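Local coordinates for protein gene activator AphA (Vibrio cholerae, PDB 1YG2) that activates virulence gene expression, probably by binding DNA as a dimeric winged-helix transcription factor of the PadR-like family, at residues I29-K34 with A127-I132; A98-C103 with A173-M178; E117-S122 with W167-L172. One frame throughout, in Å; residues are numbered along the deposited sequence.

Contact 1 of 3, residues I29-K34 with A127-I132; sequences IGYFWK and AHYQEI
The carbonyl oxygen of Ile-29 is gripped by two amides and so fixes the turn that offers Gly-30 and Tyr-31 to Tyr-129 and Ile-132. Trp-33 N reaches Ile-29 O at 2.8 Å, and Phe-32 N bonds to the same Ile-29 O at 3.1 Å. No hydrogen bond joins the two segments; the contact is made by one tyrosine ring from the turn set against two side chains one helical turn apart.

The phenol end of Tyr-31 does most of the work. Its OH lies 3.5 Å from CG2 of Ile-132, and the two side chains cross obliquely. CG2 of Ile-132 stands anti to the backbone N, beside the carbonyl carbon (CG1 at chi1 -68°), and from there it meets the hydroxyl. Nearer the root of the Tyr-31 ring, CD2 comes within 4.2 Å of Tyr-129 CE2, the two ring planes being turned by about 83°. The Tyr-129 hydroxyl points past this ring and ends 4.1 Å from Gly-30 O, too far for a hydrogen bond. Tyr-137 packs on both Tyr-31 and Ile-132, while Tyr-31 O is bound by Asn-157 ND2.

The turn links helix 18-25 to helix 37-49, consistent with the helix-turn-helix of a winged-helix domain. It rests here on helix 108-136, with Leu-154 and Asn-157 of helix 145-177 touching Tyr-129; Phe-32 and Lys-34 make backbone hydrogen bonds to the second subunit, and Ile-29 and Trp-33 pack against helix 3-13.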
loop_
_atom_site.group_PDB
_atom_site.type_symbol
_atom_site.label_atom_id
_atom_site.label_comp_id
_atom_site.label_asym_id
_atom_site.label_seq_id
_atom_site.Cartn_x
_atom_site.Cartn_y
_atom_site.Cartn_z
ATOM N N ILE A 29 9.687 -12.952 8.608
ATOM C CA ILE A 29 8.780 -11.869 8.985
ATOM C C ILE A 29 9.085 -10.621 8.159
ATOM O O ILE A 29 8.201 -9.798 7.904
ATOM C CB ILE A 29 8.863 -11.559 10.500
ATOM C CG1 ILE A 29 8.311 -12.751 11.283
ATOM C CG2 ILE A 29 8.062 -10.306 10.829
ATOM C CD1 ILE A 29 8.219 -12.540 12.776
ATOM N N GLY A 30 10.335 -10.495 7.720
ATOM C CA GLY A 30 10.708 -9.358 6.905
ATOM C C GLY A 30 10.021 -9.373 5.543
ATOM O O GLY A 30 10.111 -8.401 4.793
ATOM N N TYR A 31 9.335 -10.461 5.205
ATOM C CA TYR A 31 8.640 -10.526 3.916
ATOM C C TYR A 31 7.393 -9.658 3.948
ATOM O O TYR A 31 6.887 -9.265 2.908
ATOM C CB TYR A 31 8.196 -11.959 3.587
ATOM C CG TYR A 31 9.301 -12.981 3.499
ATOM C CD1 TYR A 31 9.045 -14.324 3.771
ATOM C CD2 TYR A 31 10.608 -12.614 3.162
ATOM C CE1 TYR A 31 10.058 -15.281 3.720
ATOM C CE2 TYR A 31 11.637 -13.568 3.106
ATOM C CZ TYR A 31 11.351 -14.897 3.390
ATOM O OH TYR A 31 12.351 -15.838 3.380
ATOM N N PHE A 32 6.898 -9.353 5.141
ATOM C CA PHE A 32 5.669 -8.576 5.244
ATOM C C PHE A 32 5.655 -7.521 6.341
ATOM O O PHE A 32 4.748 -6.695 6.402
ATOM C CB PHE A 32 4.496 -9.538 5.448
ATOM C CG PHE A 32 4.524 -10.246 6.772
ATOM C CD1 PHE A 32 3.908 -9.685 7.887
ATOM C CD2 PHE A 32 5.191 -11.452 6.916
ATOM C CE1 PHE A 32 3.959 -10.318 9.134
ATOM C CE2 PHE A 32 5.253 -12.093 8.152
ATOM C CZ PHE A 32 4.634 -11.522 9.265
ATOM N N TRP A 33 6.641 -7.548 7.223
ATOM C CA TRP A 33 6.668 -6.545 8.270
ATOM C C TRP A 33 8.092 -6.084 8.551
ATOM O O TRP A 33 8.935 -6.846 9.013
ATOM C CB TRP A 33 6.013 -7.083 9.545
ATOM C CG TRP A 33 5.575 -5.994 10.448
ATOM C CD1 TRP A 33 6.356 -5.265 11.297
ATOM C CD2 TRP A 33 4.267 -5.434 10.527
ATOM N NE1 TRP A 33 5.612 -4.280 11.900
ATOM C CE2 TRP A 33 4.319 -4.362 11.441
ATOM C CE3 TRP A 33 3.043 -5.732 9.908
ATOM C CZ2 TRP A 33 3.203 -3.586 11.758
ATOM C CZ3 TRP A 33 1.929 -4.961 10.220
ATOM C CH2 TRP A 33 2.018 -3.900 11.137
ATOM N N LYS A 34 8.339 -4.813 8.270
ATOM C CA LYS A 34 9.647 -4.220 8.460
ATOM C C LYS A 34 9.772 -3.535 9.820
ATOM O O LYS A 34 9.040 -2.593 10.117
ATOM C CB LYS A 34 9.896 -3.213 7.333
ATOM C CG LYS A 34 11.306 -2.663 7.242
ATOM C CD LYS A 34 11.447 -1.330 7.953
ATOM C CE LYS A 34 12.734 -0.633 7.515
ATOM N NZ LYS A 34 12.754 -0.418 6.032
ATOM N N ALA A 127 13.770 -9.894 -7.887
ATOM C CA ALA A 127 14.762 -10.922 -8.179
ATOM C C ALA A 127 15.147 -11.635 -6.895
ATOM O O ALA A 127 15.246 -12.862 -6.854
ATOM C CB ALA A 127 15.996 -10.289 -8.818
ATOM N N HIS A 128 15.361 -10.846 -5.848
ATOM C CA HIS A 128 15.729 -11.352 -4.531
ATOM C C HIS A 128 14.687 -12.350 -4.025
ATOM O O HIS A 128 15.011 -13.468 -3.612
ATOM C CB HIS A 128 15.838 -10.174 -3.558
ATOM C CG HIS A 128 15.957 -10.574 -2.120
ATOM N ND1 HIS A 128 17.048 -11.252 -1.621
ATOM C CD2 HIS A 128 15.127 -10.374 -1.068
ATOM C CE1 HIS A 128 16.887 -11.451 -0.324
ATOM N NE2 HIS A 128 15.728 -10.927 0.037
ATOM N N TYR A 129 13.429 -11.932 -4.066
ATOM C CA TYR A 129 12.335 -12.767 -3.604
ATOM C C TYR A 129 12.186 -14.030 -4.445
ATOM O O TYR A 129 11.900 -15.094 -3.918
ATOM C CB TYR A 129 11.047 -11.938 -3.590
ATOM C CG TYR A 129 11.020 -10.932 -2.454
ATOM C CD1 TYR A 129 10.309 -9.733 -2.558
ATOM C CD2 TYR A 129 11.698 -11.194 -1.261
ATOM C CE1 TYR A 129 10.280 -8.815 -1.497
ATOM C CE2 TYR A 129 11.672 -10.294 -0.200
ATOM C CZ TYR A 129 10.965 -9.108 -0.323
ATOM O OH TYR A 129 10.953 -8.229 0.740
ATOM N N GLN A 130 12.392 -13.922 -5.751
ATOM C CA GLN A 130 12.280 -15.097 -6.605
ATOM C C GLN A 130 13.376 -16.098 -6.274
ATOM O O GLN A 130 13.144 -17.306 -6.271
ATOM C CB GLN A 130 12.343 -14.697 -8.076
ATOM C CG GLN A 130 11.140 -13.889 -8.506
ATOM C CD GLN A 130 11.227 -13.432 -9.939
ATOM O OE1 GLN A 130 12.250 -12.900 -10.371
ATOM N NE2 GLN A 130 10.146 -13.624 -10.686
ATOM N N GLU A 131 14.566 -15.586 -5.978
ATOM C CA GLU A 131 15.694 -16.437 -5.615
ATOM C C GLU A 131 15.349 -17.198 -4.353
ATOM O O GLU A 131 15.593 -18.404 -4.247
ATOM C CB GLU A 131 16.946 -15.599 -5.356
ATOM C CG GLU A 131 17.624 -15.089 -6.616
ATOM C CD GLU A 131 18.936 -14.359 -6.337
ATOM O OE1 GLU A 131 19.764 -14.893 -5.559
ATOM O OE2 GLU A 131 19.140 -13.260 -6.908
ATOM N N ILE A 132 14.782 -16.485 -3.389
ATOM C CA ILE A 132 14.410 -17.099 -2.127
ATOM C C ILE A 132 13.332 -18.148 -2.311
ATOM O O ILE A 132 13.427 -19.223 -1.737
ATOM C CB ILE A 132 13.922 -16.041 -1.128
ATOM C CG1 ILE A 132 15.097 -15.145 -0.734
ATOM C CG2 ILE A 132 13.302 -16.720 0.094
ATOM C CD1 ILE A 132 14.687 -13.865 -0.051
#

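Contact 2 of 3, residues A98-C103 with A173-M178; sequences AKLMAC and AELNAM
Within the helical C-terminal region of AphA, Leu-100 and Cys-103, at the C-terminal end of the short helix 95-101, pack on Leu-175, near the far end of helix 145-177. This is a small, buried, wholly apolar contact of 109 Å², summed over both sides, with no hydrogen bond between the segments.

One methyl group carries it. Leu-175 CD2 lies 4.3 Å from Leu-100 CD2 and 4.4 Å from Cys-103 SG. Those two atoms are themselves 4.4 Å apart, Leu-100 CD2 to Cys-103 SG, so the three form a nearly equilateral triangle, with the leucine methyl of helix 145-177 facing the pair from the other segment. The spacings are relaxed, without any tight approach. Both torsions of Leu-100 lie away from the usual staggered values (chi1 -143°, chi2 -142°), and this turns CD2 toward Leu-175. Cys-103 needs no such turn, because its CB already points toward helix 145-177.

Local backbone bonds set the two sides. Cys-103 N donates to Leu-100 O at 2.8 Å, an i to i-3 bond, as in a 3-10 turn, which leaves the sulfur and the leucine branch on one side of the segment. Across the contact, Ala-173 O accepts from both Asn-176 N, at 2.9 Å, and Ala-177 N, a mixture of i to i-3 and i to i-4 bonding near the C-terminal end of the helix.

Helix 108-136 adds a third wall, since Tyr-111 packs on both Leu-100 and Cys-103, and Ala-108 also touches Cys-103. The second subunit closes in as well: its Leu-149 meets Leu-100, its Trp-82 makes a cation-pi contact with Lys-99, and its Leu-152 packs on Glu-174, placing this junction of three helices at the dimer interface.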
loop_
_atom_site.group_PDB
_atom_site.type_symbol
_atom_site.label_atom_id
_atom_site.label_comp_id
_atom_site.label_asym_id
_atom_site.label_seq_id
_atom_site.Cartn_x
_atom_site.Cartn_y
_atom_site.Cartn_z
ATOM N N ALA A 98 -0.287 10.779 -7.610
ATOM C CA ALA A 98 -0.425 12.196 -7.317
ATOM C C ALA A 98 0.670 13.004 -8.026
ATOM O O ALA A 98 0.398 14.049 -8.592
ATOM C CB ALA A 98 -0.358 12.416 -5.811
ATOM N N LYS A 99 1.905 12.513 -8.000
ATOM C CA LYS A 99 3.002 13.209 -8.665
ATOM C C LYS A 99 2.802 13.148 -10.181
ATOM O O LYS A 99 3.049 14.120 -10.889
ATOM C CB LYS A 99 4.346 12.562 -8.313
ATOM C CG LYS A 99 4.785 12.696 -6.856
ATOM C CD LYS A 99 5.255 14.091 -6.516
ATOM C CE LYS A 99 5.785 14.176 -5.070
ATOM N NZ LYS A 99 7.120 13.530 -4.885
ATOM N N LEU A 100 2.363 11.998 -10.678
ATOM C CA LEU A 100 2.143 11.829 -12.110
ATOM C C LEU A 100 1.196 12.908 -12.620
ATOM O O LEU A 100 1.468 13.561 -13.620
ATOM C CB LEU A 100 1.536 10.456 -12.397
ATOM C CG LEU A 100 1.936 9.655 -13.642
ATOM C CD1 LEU A 100 0.691 8.969 -14.152
ATOM C CD2 LEU A 100 2.549 10.527 -14.737
ATOM N N MET A 101 0.081 13.104 -11.930
ATOM C CA MET A 101 -0.870 14.110 -12.373
ATOM C C MET A 101 -0.276 15.510 -12.419
ATOM O O MET A 101 -0.685 16.334 -13.227
ATOM C CB MET A 101 -2.112 14.111 -11.479
ATOM C CG MET A 101 -2.973 12.856 -11.611
ATOM S SD MET A 101 -3.343 12.387 -13.334
ATOM C CE MET A 101 -3.980 13.905 -13.991
ATOM N N ALA A 102 0.686 15.787 -11.552
ATOM C CA ALA A 102 1.297 17.106 -11.532
ATOM C C ALA A 102 2.255 17.258 -12.700
ATOM O O ALA A 102 2.787 18.341 -12.930
ATOM C CB ALA A 102 2.037 17.329 -10.208
ATOM N N CYS A 103 2.485 16.180 -13.441
ATOM C CA CYS A 103 3.387 16.281 -14.579
ATOM C C CYS A 103 2.790 17.123 -15.696
ATOM O O CYS A 103 3.496 17.524 -16.619
ATOM C CB CYS A 103 3.760 14.901 -15.103
ATOM S SG CYS A 103 4.984 14.105 -14.059
ATOM N N ALA A 173 6.725 4.975 -20.249
ATOM C CA ALA A 173 6.516 5.038 -21.688
ATOM C C ALA A 173 5.747 6.297 -22.063
ATOM O O ALA A 173 6.164 7.042 -22.947
ATOM C CB ALA A 173 5.760 3.809 -22.162
ATOM N N GLU A 174 4.623 6.529 -21.394
ATOM C CA GLU A 174 3.800 7.699 -21.669
ATOM C C GLU A 174 4.579 8.994 -21.504
ATOM O O GLU A 174 4.375 9.953 -22.248
ATOM C CB GLU A 174 2.589 7.733 -20.737
ATOM C CG GLU A 174 1.598 6.603 -20.939
ATOM C CD GLU A 174 0.993 6.590 -22.327
ATOM O OE1 GLU A 174 0.546 7.656 -22.801
ATOM O OE2 GLU A 174 0.961 5.505 -22.942
ATOM N N LEU A 175 5.468 9.021 -20.520
ATOM C CA LEU A 175 6.261 10.214 -20.264
ATOM C C LEU A 175 7.200 10.555 -21.426
ATOM O O LEU A 175 7.858 11.597 -21.412
ATOM C CB LEU A 175 7.042 10.052 -18.951
ATOM C CG LEU A 175 6.173 10.136 -17.684
ATOM C CD1 LEU A 175 6.984 9.795 -16.449
ATOM C CD2 LEU A 175 5.592 11.536 -17.563
ATOM N N ASN A 176 7.243 9.686 -22.435
ATOM C CA ASN A 176 8.079 9.914 -23.614
ATOM C C ASN A 176 7.215 10.270 -24.815
ATOM O O ASN A 176 7.433 11.283 -25.473
ATOM C CB ASN A 176 8.910 8.673 -23.958
ATOM C CG ASN A 176 9.807 8.237 -22.822
ATOM O OD1 ASN A 176 10.249 9.051 -22.015
ATOM N ND2 ASN A 176 10.095 6.941 -22.764
ATOM N N ALA A 177 6.233 9.423 -25.093
ATOM C CA ALA A 177 5.333 9.631 -26.217
ATOM C C ALA A 177 4.574 10.953 -26.144
ATOM O O ALA A 177 3.969 11.373 -27.132
ATOM C CB ALA A 177 4.346 8.470 -26.317
ATOM N N MET A 178 4.596 11.603 -24.980
ATOM C CA MET A 178 3.906 12.881 -24.808
ATOM C C MET A 178 4.839 14.030 -25.173
ATOM O O MET A 178 4.418 15.023 -25.769
ATOM C CB MET A 178 3.435 13.066 -23.358
ATOM C CG MET A 178 4.568 13.347 -22.363
ATOM S SD MET A 178 4.037 14.090 -20.788
ATOM C CE MET A 178 4.032 15.853 -21.233
#

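Contact 3 of 3, residues E117-S122 with W167-L172; sequences ELVEES and WADEVL
Apolar packing between Val-119 and the face of helix 145-177 formed by Ala-168 and Leu-172 makes up most of this contact. Val-119 CG2 presses on Ala-168 CB at 3.4 Å, closer than usual van der Waals contact, and the small alanine lets the backbones approach to 6.8 Å between the CA atoms of Val-119 and Ala-168. The same CG2 meets Leu-172 CD1 at 4.0 Å, the valine and leucine reaching toward each other tip to tip. With chi1 at 178°, CG2 lies anti to the carbonyl carbon and faces Ala-168 and Leu-172, while CG1, anti to the backbone N, turns to Asp-169.

CG1 makes the mixed contact, 4.0 Å from Asp-169 OD1 and crossing that side chain at a slant. The carboxylate has its strong partner in Arg-123, which forms a salt bridge with Asp-169 OD2.

No hydrogen bond crosses between the segments; within 117-122, Ser-122 OG returns to Leu-118 O at 2.7 Å, with a C=O...O angle of 155°, while Ser-122 N binds the same oxygen from the opposite face of the carbonyl plane.

The two helical segments run nearly antiparallel, 152° between their directions with axes 10.4 Å apart, as in a helical hairpin. Trp-164 of helix 145-177 also packs on Val-119, Phe-96 of helix 95-101 lies against Leu-118 and Trp-167, and the second subunit takes the Trp-167 NE1 bond through its Leu-152 O.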
loop_
_atom_site.group_PDB
_atom_site.type_symbol
_atom_site.label_atom_id
_atom_site.label_comp_id
_atom_site.label_asym_id
_atom_site.label_seq_id
_atom_site.Cartn_x
_atom_site.Cartn_y
_atom_site.Cartn_z
ATOM N N GLU A 117 14.301 5.165 -11.188
ATOM C CA GLU A 117 15.161 4.708 -10.112
ATOM C C GLU A 117 14.471 3.653 -9.257
ATOM O O GLU A 117 15.019 2.577 -9.042
ATOM C CB GLU A 117 15.576 5.870 -9.213
ATOM C CG GLU A 117 16.290 5.405 -7.952
ATOM C CD GLU A 117 15.724 6.032 -6.694
ATOM O OE1 GLU A 117 14.579 6.533 -6.745
ATOM O OE2 GLU A 117 16.420 6.013 -5.652
ATOM N N LEU A 118 13.272 3.963 -8.766
ATOM C CA LEU A 118 12.542 3.022 -7.920
ATOM C C LEU A 118 12.108 1.747 -8.643
ATOM O O LEU A 118 11.806 0.734 -8.008
ATOM C CB LEU A 118 11.321 3.703 -7.287
ATOM C CG LEU A 118 11.584 4.553 -6.035
ATOM C CD1 LEU A 118 10.272 5.096 -5.501
ATOM C CD2 LEU A 118 12.261 3.709 -4.960
ATOM N N VAL A 119 12.075 1.791 -9.967
ATOM C CA VAL A 119 11.691 0.615 -10.720
ATOM C C VAL A 119 12.833 -0.391 -10.660
ATOM O O VAL A 119 12.615 -1.583 -10.438
ATOM C CB VAL A 119 11.390 0.955 -12.192
ATOM C CG1 VAL A 119 11.031 -0.302 -12.950
ATOM C CG2 VAL A 119 10.238 1.937 -12.269
ATOM N N GLU A 120 14.055 0.099 -10.844
ATOM C CA GLU A 120 15.224 -0.769 -10.815
ATOM C C GLU A 120 15.387 -1.433 -9.458
ATOM O O GLU A 120 15.715 -2.616 -9.376
ATOM C CB GLU A 120 16.482 0.018 -11.187
ATOM C CG GLU A 120 16.502 0.457 -12.645
ATOM C CD GLU A 120 16.315 -0.705 -13.617
ATOM O OE1 GLU A 120 17.077 -1.695 -13.519
ATOM O OE2 GLU A 120 15.412 -0.628 -14.480
ATOM N N GLU A 121 15.158 -0.677 -8.392
ATOM C CA GLU A 121 15.257 -1.240 -7.055
ATOM C C GLU A 121 14.193 -2.325 -6.939
ATOM O O GLU A 121 14.468 -3.432 -6.474
ATOM C CB GLU A 121 15.004 -0.164 -6.006
ATOM C CG GLU A 121 16.047 0.932 -5.975
ATOM C CD GLU A 121 15.617 2.098 -5.108
ATOM O OE1 GLU A 121 15.229 1.852 -3.945
ATOM O OE2 GLU A 121 15.662 3.255 -5.589
ATOM N N SER A 122 12.977 -1.996 -7.368
ATOM C CA SER A 122 11.871 -2.944 -7.321
ATOM C C SER A 122 12.255 -4.204 -8.074
ATOM O O SER A 122 11.951 -5.311 -7.635
ATOM C CB SER A 122 10.615 -2.340 -7.947
ATOM O OG SER A 122 10.139 -1.257 -7.179
ATOM N N TRP A 167 3.227 -1.338 -13.992
ATOM C CA TRP A 167 2.605 -0.019 -14.067
ATOM C C TRP A 167 3.636 1.082 -14.319
ATOM O O TRP A 167 3.453 1.941 -15.179
ATOM C CB TRP A 167 1.865 0.299 -12.766
ATOM C CG TRP A 167 1.259 1.656 -12.790
ATOM C CD1 TRP A 167 0.228 2.073 -13.580
ATOM C CD2 TRP A 167 1.685 2.799 -12.047
ATOM N NE1 TRP A 167 -0.011 3.410 -13.379
ATOM C CE2 TRP A 167 0.873 3.884 -12.443
ATOM C CE3 TRP A 167 2.687 3.021 -11.088
ATOM C CZ2 TRP A 167 1.016 5.169 -11.914
ATOM C CZ3 TRP A 167 2.834 4.298 -10.557
ATOM C CH2 TRP A 167 2.002 5.359 -10.978
ATOM N N ALA A 168 4.711 1.055 -13.542
ATOM C CA ALA A 168 5.775 2.042 -13.657
ATOM C C ALA A 168 6.303 2.106 -15.085
ATOM O O ALA A 168 6.534 3.194 -15.619
ATOM C CB ALA A 168 6.888 1.699 -12.693
ATOM N N ASP A 169 6.493 0.947 -15.711
ATOM C CA ASP A 169 6.972 0.928 -17.089
ATOM C C ASP A 169 5.956 1.604 -17.997
ATOM O O ASP A 169 6.325 2.345 -18.904
ATOM C CB ASP A 169 7.205 -0.500 -17.587
ATOM C CG ASP A 169 8.425 -1.147 -16.970
ATOM O OD1 ASP A 169 9.343 -0.414 -16.534
ATOM O OD2 ASP A 169 8.468 -2.398 -16.937
ATOM N N GLU A 170 4.670 1.345 -17.767
ATOM C CA GLU A 170 3.644 1.971 -18.596
ATOM C C GLU A 170 3.717 3.486 -18.481
ATOM O O GLU A 170 3.560 4.198 -19.470
ATOM C CB GLU A 170 2.248 1.497 -18.197
ATOM C CG GLU A 170 1.912 0.124 -18.713
ATOM C CD GLU A 170 0.447 -0.208 -18.553
ATOM O OE1 GLU A 170 -0.406 0.665 -18.823
ATOM O OE2 GLU A 170 0.145 -1.351 -18.171
ATOM N N VAL A 171 3.954 3.976 -17.271
ATOM C CA VAL A 171 4.057 5.411 -17.060
ATOM C C VAL A 171 5.303 5.931 -17.761
ATOM O O VAL A 171 5.248 6.917 -18.492
ATOM C CB VAL A 171 4.163 5.757 -15.568
ATOM C CG1 VAL A 171 4.432 7.249 -15.402
ATOM C CG2 VAL A 171 2.880 5.357 -14.848
ATOM N N LEU A 172 6.424 5.253 -17.531
ATOM C CA LEU A 172 7.697 5.639 -18.134
ATOM C C LEU A 172 7.576 5.792 -19.637
ATOM O O LEU A 172 8.231 6.647 -20.231
ATOM C CB LEU A 172 8.773 4.609 -17.789
ATOM C CG LEU A 172 9.100 4.589 -16.296
ATOM C CD1 LEU A 172 10.100 3.500 -15.985
ATOM C CD2 LEU A 172 9.648 5.943 -15.886
#

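In the fold
From the N terminus, the chain first passes the turn 29-34, whose partner 127-132 comes only after both early strands and several helices, so contact 1 closes a long loop and ties the PadR-like region to helix 108-136. Segment 98-103 lies inside that loop but pairs with 173-178 beyond it; contacts 1 and 2 therefore cross, as do contacts 1 and 3. Contact 3 is nested within the loop closed by contact 2 and zips helix 108-136 to helix 145-177. Contacts 2 and 3 touch, through Leu-100 CD2 and Val-171 CG1 at 3.8 Å, whereas contact 1 lies about 30 Å from contact 2 between centres. All three reach the second subunit.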